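Long-range contacts in inactive glucansucrase (Lactobacillus reuteri, PDB 5JBD), which is a calcium-containing member of glycoside hydrolase family 70, whose members are large multidomain proteins built around a TIM-type (beta/alpha) barrel: residues Glu435-Lys439 with Tyr604-Tyr608; Val446-Tyr450 with Tyr482-Ile486; Gly335-Leu339 with Glu638-Glu642. All blocks are in the same frame, centred on the assembly; numbering follows the deposited sequence.

How the contacts relate
Three contacts enclosed one within another illustrate how links between sequence-distant segments join parts of a TIM-type barrel and its attached beta region. From the N terminus, the chain first enters contact 3 at 335-339, just before barrel strand 340-341, and completes it only at 638-642, ahead of helix 645-648. Within that span contact 1 opens at 435-439 and closes at 604-608, joining an inter-helix loop to the antiparallel beta region. Innermost is contact 2, linking 446-450 to 482-486, at the starts of the helices that precede and follow barrel strand 460-464. None cross. Contacts 1 and 2 touch, with centres about 13 Å apart, whereas contact 3 lies apart, its centre about 31 Å from that of contact 2.

Contact 1: Glu435-Lys439 with Tyr604-Tyr608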
loop_
_atom_site.group_PDB
_atom_site.type_symbol
_atom_site.label_atom_id
_atom_site.label_comp_id
_atom_site.label_asym_id
_atom_site.label_seq_id
_atom_site.Cartn_x
_atom_site.Cartn_y
_atom_site.Cartn_z
ATOM N N GLU A 435 -21.774 15.696 5.849
ATOM C CA GLU A 435 -22.709 16.372 6.774
ATOM C C GLU A 435 -24.193 16.286 6.396
ATOM O O GLU A 435 -25.049 16.580 7.228
ATOM C CB GLU A 435 -22.320 17.849 6.913
ATOM C CG GLU A 435 -20.934 18.029 7.494
ATOM C CD GLU A 435 -20.862 19.208 8.421
ATOM O OE1 GLU A 435 -20.844 20.345 7.915
ATOM O OE2 GLU A 435 -20.828 18.987 9.648
ATOM N N LYS A 436 -24.483 15.902 5.151
ATOM C CA LYS A 436 -25.850 15.864 4.642
ATOM C C LYS A 436 -26.631 14.640 5.134
ATOM O O LYS A 436 -26.057 13.605 5.473
ATOM C CB LYS A 436 -25.856 15.853 3.106
ATOM C CG LYS A 436 -25.370 17.145 2.481
ATOM C CD LYS A 436 -25.281 17.029 0.969
ATOM C CE LYS A 436 -24.662 18.278 0.361
ATOM N NZ LYS A 436 -24.721 18.252 -1.123
ATOM N N THR A 437 -27.948 14.788 5.163
ATOM C CA THR A 437 -28.862 13.645 5.326
ATOM C C THR A 437 -28.820 12.779 4.050
ATOM O O THR A 437 -28.543 11.578 4.124
ATOM C CB THR A 437 -30.282 14.138 5.629
ATOM O OG1 THR A 437 -30.281 14.807 6.898
ATOM C CG2 THR A 437 -31.288 12.981 5.666
ATOM N N ASN A 438 -29.051 13.403 2.890
ATOM C CA ASN A 438 -29.048 12.708 1.597
ATOM C C ASN A 438 -27.693 12.718 0.949
ATOM O O ASN A 438 -27.455 13.468 0.002
ATOM C CB ASN A 438 -30.060 13.327 0.660
ATOM C CG ASN A 438 -31.438 13.061 1.109
ATOM O OD1 ASN A 438 -31.930 11.936 1.003
ATOM N ND2 ASN A 438 -32.056 14.077 1.678
ATOM N N LYS A 439 -26.826 11.840 1.444
ATOM C CA LYS A 439 -25.448 11.779 0.998
ATOM C C LYS A 439 -25.377 11.195 -0.410
ATOM O O LYS A 439 -26.059 10.235 -0.715
ATOM C CB LYS A 439 -24.607 10.936 1.966
ATOM C CG LYS A 439 -24.676 11.344 3.437
ATOM C CD LYS A 439 -23.739 10.496 4.309
ATOM C CE LYS A 439 -24.241 10.377 5.747
ATOM N NZ LYS A 439 -24.224 11.661 6.488
ATOM N N TYR A 604 -35.883 6.856 10.879
ATOM C CA TYR A 604 -35.444 8.250 10.828
ATOM C C TYR A 604 -34.565 8.478 9.616
ATOM O O TYR A 604 -33.987 7.541 9.041
ATOM C CB TYR A 604 -34.627 8.608 12.061
ATOM C CG TYR A 604 -35.391 8.628 13.348
ATOM C CD1 TYR A 604 -35.523 7.482 14.118
ATOM C CD2 TYR A 604 -35.950 9.803 13.826
ATOM C CE1 TYR A 604 -36.199 7.499 15.327
ATOM C CE2 TYR A 604 -36.634 9.836 15.039
ATOM C CZ TYR A 604 -36.757 8.681 15.782
ATOM O OH TYR A 604 -37.432 8.687 16.983
ATOM N N SER A 605 -34.433 9.744 9.249
ATOM C CA SER A 605 -33.553 10.139 8.164
ATOM C C SER A 605 -32.864 11.433 8.573
ATOM O O SER A 605 -33.478 12.505 8.574
ATOM C CB SER A 605 -34.347 10.322 6.873
ATOM O OG SER A 605 -33.478 10.588 5.791
ATOM N N ASN A 606 -31.586 11.320 8.947
ATOM C CA ASN A 606 -30.767 12.477 9.323
ATOM C C ASN A 606 -29.290 12.164 8.995
ATOM O O ASN A 606 -28.999 11.050 8.538
ATOM C CB ASN A 606 -31.054 12.853 10.787
ATOM C CG ASN A 606 -30.577 11.810 11.774
ATOM O OD1 ASN A 606 -29.425 11.366 11.724
ATOM N ND2 ASN A 606 -31.445 11.446 12.713
ATOM N N PRO A 607 -28.358 13.121 9.213
ATOM C CA PRO A 607 -26.983 12.838 8.797
ATOM C C PRO A 607 -26.315 11.632 9.486
ATOM O O PRO A 607 -25.403 11.038 8.902
ATOM C CB PRO A 607 -26.236 14.146 9.140
ATOM C CG PRO A 607 -27.298 15.199 9.138
ATOM C CD PRO A 607 -28.489 14.500 9.724
ATOM N N TYR A 608 -26.786 11.294 10.688
ATOM C CA TYR A 608 -26.227 10.237 11.514
ATOM C C TYR A 608 -26.900 8.874 11.289
ATOM O O TYR A 608 -26.216 7.856 11.324
ATOM C CB TYR A 608 -26.345 10.627 12.996
ATOM C CG TYR A 608 -25.607 11.915 13.322
ATOM C CD1 TYR A 608 -24.273 11.889 13.700
ATOM C CD2 TYR A 608 -26.236 13.172 13.215
ATOM C CE1 TYR A 608 -23.574 13.061 13.980
ATOM C CE2 TYR A 608 -25.542 14.351 13.490
ATOM C CZ TYR A 608 -24.208 14.280 13.868
ATOM O OH TYR A 608 -23.499 15.416 14.146
HETATM O O HOH W 1 -28.992 9.746 6.090
#
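An Asx turn (N606 to Y608) just after strand 596-605 docks on the loop between helices 420-434 and 446-455. The antiparallel beta region is thereby fastened to the helical layer of the barrel. S605 makes the first touch, its OG lying 3.2 Å from CG2 of T437. At N606 the backbone is engaged: CA sits 3.4 Å from T437 OG1, and a water donates to N606 O (2.8 Å) and to T437 O (2.7 Å), bridging the loops. P607 follows as the centre of the contact, its CA 4.0 Å from that of T437. The P607 ring wedges in, its CG 3.3 Å from E435 O and its CD 3.4 Å from T437 OG1, while P607 CA makes a 3.5 Å CH...O contact with K436 O. Its own carbonyl accepts from the buried ammonium of K439, NZ to P607 O being 2.8 Å. K439 NZ also donates to K436 O at 2.9 Å and to Q434 O, so one lysine gathers carbonyls from both sides. Y608 packs on I481, and its backbone N closes the Asx turn by donating to N606 OD1 at 2.8 Å.

Contact 2: Val446-Tyr450 with Tyr482-Ile486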
loop_
_atom_site.group_PDB
_atom_site.type_symbol
_atom_site.label_atom_id
_atom_site.label_comp_id
_atom_site.label_asym_id
_atom_site.label_seq_id
_atom_site.Cartn_x
_atom_site.Cartn_y
_atom_site.Cartn_z
ATOM N N VAL A 446 -22.922 5.644 9.567
ATOM C CA VAL A 446 -21.586 5.372 10.107
ATOM C C VAL A 446 -21.640 4.975 11.598
ATOM O O VAL A 446 -21.001 3.982 11.997
ATOM C CB VAL A 446 -20.589 6.523 9.818
ATOM C CG1 VAL A 446 -19.253 6.289 10.521
ATOM C CG2 VAL A 446 -20.358 6.624 8.311
ATOM N N PRO A 447 -22.417 5.706 12.417
ATOM C CA PRO A 447 -22.541 5.304 13.822
ATOM C C PRO A 447 -23.051 3.873 14.029
ATOM O O PRO A 447 -22.484 3.139 14.840
ATOM C CB PRO A 447 -23.519 6.323 14.396
ATOM C CG PRO A 447 -23.289 7.551 13.578
ATOM C CD PRO A 447 -23.065 7.008 12.180
ATOM N N ALA A 448 -24.064 3.468 13.271
ATOM C CA ALA A 448 -24.577 2.092 13.371
ATOM C C ALA A 448 -23.561 1.047 12.881
ATOM O O ALA A 448 -23.477 -0.049 13.450
ATOM C CB ALA A 448 -25.917 1.959 12.629
ATOM N N GLN A 449 -22.812 1.358 11.826
ATOM C CA GLN A 449 -21.769 0.453 11.368
ATOM C C GLN A 449 -20.791 0.190 12.509
ATOM O O GLN A 449 -20.459 -0.970 12.780
ATOM C CB GLN A 449 -21.047 0.978 10.131
ATOM C CG GLN A 449 -21.906 0.927 8.876
ATOM C CD GLN A 449 -21.171 1.345 7.615
ATOM O OE1 GLN A 449 -20.150 0.751 7.249
ATOM N NE2 GLN A 449 -21.699 2.359 6.926
ATOM N N TYR A 450 -20.371 1.259 13.198
ATOM C CA TYR A 450 -19.491 1.110 14.366
ATOM C C TYR A 450 -20.144 0.410 15.559
ATOM O O TYR A 450 -19.472 -0.321 16.297
ATOM C CB TYR A 450 -18.902 2.470 14.805
ATOM C CG TYR A 450 -17.610 2.800 14.102
ATOM C CD1 TYR A 450 -16.413 2.210 14.511
ATOM C CD2 TYR A 450 -17.575 3.675 13.008
ATOM C CE1 TYR A 450 -15.217 2.490 13.862
ATOM C CE2 TYR A 450 -16.381 3.959 12.350
ATOM C CZ TYR A 450 -15.206 3.368 12.777
ATOM O OH TYR A 450 -14.014 3.624 12.136
ATOM N N TYR A 482 -18.470 12.399 13.382
ATOM C CA TYR A 482 -18.760 11.117 14.046
ATOM C C TYR A 482 -17.967 10.846 15.329
ATOM O O TYR A 482 -18.136 9.785 15.926
ATOM C CB TYR A 482 -18.574 9.963 13.059
ATOM C CG TYR A 482 -19.408 10.098 11.815
ATOM C CD1 TYR A 482 -20.796 10.263 11.898
ATOM C CD2 TYR A 482 -18.826 10.060 10.536
ATOM C CE1 TYR A 482 -21.562 10.403 10.753
ATOM C CE2 TYR A 482 -19.598 10.204 9.386
ATOM C CZ TYR A 482 -20.970 10.362 9.506
ATOM O OH TYR A 482 -21.746 10.487 8.366
ATOM N N TYR A 483 -17.139 11.794 15.776
ATOM C CA TYR A 483 -16.296 11.585 16.977
ATOM C C TYR A 483 -17.114 11.190 18.219
ATOM O O TYR A 483 -16.763 10.226 18.926
ATOM C CB TYR A 483 -15.423 12.830 17.277
ATOM C CG TYR A 483 -14.541 12.695 18.522
ATOM C CD1 TYR A 483 -15.053 12.933 19.799
ATOM C CD2 TYR A 483 -13.201 12.313 18.419
ATOM C CE1 TYR A 483 -14.273 12.789 20.929
ATOM C CE2 TYR A 483 -12.408 12.193 19.545
ATOM C CZ TYR A 483 -12.947 12.436 20.791
ATOM O OH TYR A 483 -12.182 12.318 21.913
ATOM N N ASP A 484 -18.192 11.927 18.496
ATOM C CA ASP A 484 -18.943 11.703 19.738
ATOM C C ASP A 484 -19.585 10.308 19.760
ATOM O O ASP A 484 -19.514 9.596 20.771
ATOM C CB ASP A 484 -20.006 12.786 19.955
ATOM C CG ASP A 484 -19.421 14.119 20.412
ATOM O OD1 ASP A 484 -18.270 14.176 20.881
ATOM O OD2 ASP A 484 -20.142 15.121 20.304
ATOM N N ALA A 485 -20.186 9.916 18.644
ATOM C CA ALA A 485 -20.837 8.620 18.544
ATOM C C ALA A 485 -19.848 7.483 18.688
ATOM O O ALA A 485 -20.051 6.576 19.498
ATOM C CB ALA A 485 -21.571 8.493 17.215
ATOM N N ILE A 486 -18.758 7.556 17.924
ATOM C CA ILE A 486 -17.793 6.449 17.889
ATOM C C ILE A 486 -17.081 6.292 19.238
ATOM O O ILE A 486 -16.974 5.166 19.741
ATOM C CB ILE A 486 -16.818 6.561 16.710
ATOM C CG1 ILE A 486 -17.606 6.560 15.391
ATOM C CG2 ILE A 486 -15.822 5.403 16.734
ATOM C CD1 ILE A 486 -16.813 6.954 14.166
HETATM O O HOH W 2 -23.758 8.444 8.839
#
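Successive helices around a TIM-type barrel commonly pack side by side, and the starts of helices 446-455 and 483-496, which come before and after barrel strand 460-464, do so here through wholly buried side chains. Their backbones come closest at P447 and A485, whose CA atoms are 6.0 Å apart.

Two CH-pi contacts, one ring from each segment, set the pattern. V446 lies over a face of the Y482 ring, with CB 3.8 Å from the centroid of that ring and 11° off its normal. In return I486 covers a face of the Y450 ring, CG2 standing 4.1 Å from the centroid and 16° off the normal.

Apolar contacts add to these. Y450 CE2 meets I486 CD1 at 3.5 Å, P447 CD approaches Y482 CE1 at 4.0 Å, and the small A485 lets P447 CB come to 4.1 Å from its CB. P447 also reaches L613 of strand 612-618, bringing the beta region into the same cluster.

Polar links across the pair run through water. One molecule accepts from V446 N at 3.0 Å and lies 2.9 Å from Y482 OH, tying the start of one helix to the tyrosine beside the other. The hydroxyl of Y450 is instead bonded to D467 and to the backbone of Y464.

With no direct hydrogen bond between the segments, the fit depends on shape and on tyrosines that offer their ring faces to aliphatic groups while placing their hydroxyls among polar partners.

Contact 3: Gly335-Leu339 with Glu638-Glu642; sequences GNPQL and EKTFE
Both segments lack regular secondary structure and run almost parallel, their end-to-end directions 7° apart (335 to 339 against 638 to 641). G335 (phi/psi 74/21) ends helix 326-333 in a Schellman motif, N336 is also left-handed (60/61), and P337 (-68/-24) leads into extended Q338 and L339. Opposite, K639 (-120/147) and F641 (-85/141) are extended around a kink at T640 (-98/-75). CA atoms pair G335 with K639 at 4.4 Å and N336 with F641 at 5.3 Å. Two consecutive amides of this irregular segment bind two consecutive carbonyls, without regular sheet: T640 N to G335 O, 2.9 Å, and F641 N to N336 O, 3.0 Å. G335 CA lies 3.5 Å from E638 O, where a beta carbon would clash.

N336 (chi1 m) accepts from K639 (chi1 and chi2 m), OD1 to NZ 3.0 Å, and its ND2 bonds N332. The F641 ring (chi1 m) meets P337 O with its edge, CE2 to O 3.3 Å; L339 CD2 lies 3.8 Å from F641 CG.

This Schellman-terminated helix end leads into barrel strand 340-341, while F641 touches helices 310-315 (A313, N314) and 645-648 (L647), and L339 is backbone-bonded to N320 of strand 319-320.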
loop_
_atom_site.group_PDB
_atom_site.type_symbol
_atom_site.label_atom_id
_atom_site.label_comp_id
_atom_site.label_asym_id
_atom_site.label_seq_id
_atom_site.Cartn_x
_atom_site.Cartn_y
_atom_site.Cartn_z
ATOM N N GLY A 335 -2.326 -22.894 12.322
ATOM C CA GLY A 335 -2.424 -22.565 13.736
ATOM C C GLY A 335 -2.475 -21.077 14.041
ATOM O O GLY A 335 -2.192 -20.677 15.172
ATOM N N ASN A 336 -2.859 -20.275 13.049
ATOM C CA ASN A 336 -3.182 -18.859 13.222
ATOM C C ASN A 336 -2.020 -18.014 13.772
ATOM O O ASN A 336 -2.125 -17.424 14.840
ATOM C CB ASN A 336 -4.447 -18.714 14.082
ATOM C CG ASN A 336 -5.605 -19.528 13.543
ATOM O OD1 ASN A 336 -5.915 -20.590 14.073
ATOM N ND2 ASN A 336 -6.206 -19.071 12.443
ATOM N N PRO A 337 -0.898 -17.958 13.039
ATOM C CA PRO A 337 0.228 -17.109 13.441
ATOM C C PRO A 337 -0.053 -15.589 13.363
ATOM O O PRO A 337 0.600 -14.804 14.069
ATOM C CB PRO A 337 1.329 -17.524 12.477
ATOM C CG PRO A 337 0.603 -17.972 11.261
ATOM C CD PRO A 337 -0.630 -18.661 11.776
ATOM N N GLN A 338 -1.007 -15.194 12.525
ATOM C CA GLN A 338 -1.534 -13.811 12.467
ATOM C C GLN A 338 -3.054 -13.842 12.359
ATOM O O GLN A 338 -3.620 -14.866 11.993
ATOM C CB GLN A 338 -0.981 -13.089 11.241
ATOM C CG GLN A 338 0.544 -12.993 11.202
ATOM C CD GLN A 338 1.217 -14.111 10.433
ATOM O OE1 GLN A 338 0.670 -14.642 9.448
ATOM N NE2 GLN A 338 2.450 -14.441 10.843
ATOM N N LEU A 339 -3.702 -12.717 12.646
ATOM C CA LEU A 339 -5.144 -12.579 12.437
ATOM C C LEU A 339 -5.508 -12.454 10.958
ATOM O O LEU A 339 -4.801 -11.803 10.181
ATOM C CB LEU A 339 -5.700 -11.360 13.162
ATOM C CG LEU A 339 -5.415 -11.233 14.656
ATOM C CD1 LEU A 339 -6.177 -10.041 15.220
ATOM C CD2 LEU A 339 -5.777 -12.515 15.384
ATOM N N GLU A 638 -1.170 -26.210 19.680
ATOM C CA GLU A 638 -1.162 -26.137 18.235
ATOM C C GLU A 638 -1.596 -24.763 17.707
ATOM O O GLU A 638 -1.563 -24.543 16.488
ATOM C CB GLU A 638 -2.110 -27.206 17.635
ATOM C CG GLU A 638 -2.101 -28.655 18.159
ATOM C CD GLU A 638 -0.839 -29.439 17.812
ATOM O OE1 GLU A 638 0.058 -28.893 17.121
ATOM O OE2 GLU A 638 -0.747 -30.627 18.226
ATOM N N LYS A 639 -1.991 -23.847 18.598
ATOM C CA LYS A 639 -2.470 -22.541 18.184
ATOM C C LYS A 639 -1.637 -21.386 18.742
ATOM O O LYS A 639 -1.153 -21.424 19.878
ATOM C CB LYS A 639 -3.931 -22.352 18.592
ATOM C CG LYS A 639 -4.917 -23.340 17.963
ATOM C CD LYS A 639 -4.957 -23.202 16.453
ATOM C CE LYS A 639 -6.163 -23.884 15.810
ATOM N NZ LYS A 639 -6.305 -23.524 14.348
ATOM N N THR A 640 -1.541 -20.334 17.944
ATOM C CA THR A 640 -0.978 -19.055 18.377
ATOM C C THR A 640 -2.143 -18.117 18.745
ATOM O O THR A 640 -2.415 -17.916 19.939
ATOM C CB THR A 640 -0.028 -18.529 17.294
ATOM O OG1 THR A 640 1.066 -19.447 17.162
ATOM C CG2 THR A 640 0.532 -17.158 17.637
ATOM N N PHE A 641 -2.861 -17.571 17.761
ATOM C CA PHE A 641 -4.087 -16.820 18.079
ATOM C C PHE A 641 -5.304 -17.739 18.215
ATOM O O PHE A 641 -5.435 -18.719 17.499
ATOM C CB PHE A 641 -4.312 -15.659 17.110
ATOM C CG PHE A 641 -3.252 -14.615 17.230
ATOM C CD1 PHE A 641 -3.138 -13.875 18.404
ATOM C CD2 PHE A 641 -2.285 -14.456 16.245
ATOM C CE1 PHE A 641 -2.130 -12.953 18.561
ATOM C CE2 PHE A 641 -1.272 -13.541 16.409
ATOM C CZ PHE A 641 -1.188 -12.792 17.568
ATOM N N GLU A 642 -6.141 -17.417 19.195
ATOM C CA GLU A 642 -7.377 -18.116 19.480
ATOM C C GLU A 642 -8.454 -17.049 19.667
ATOM O O GLU A 642 -8.235 -16.076 20.397
ATOM C CB GLU A 642 -7.258 -18.873 20.775
ATOM C CG GLU A 642 -6.205 -19.971 20.803
ATOM C CD GLU A 642 -6.178 -20.676 22.140
ATOM O OE1 GLU A 642 -6.111 -19.974 23.170
ATOM O OE2 GLU A 642 -6.232 -21.917 22.169
HETATM O O HOH W 3 0.427 -21.684 15.766
HETATM O O HOH W 4 -7.445 -20.592 16.809
#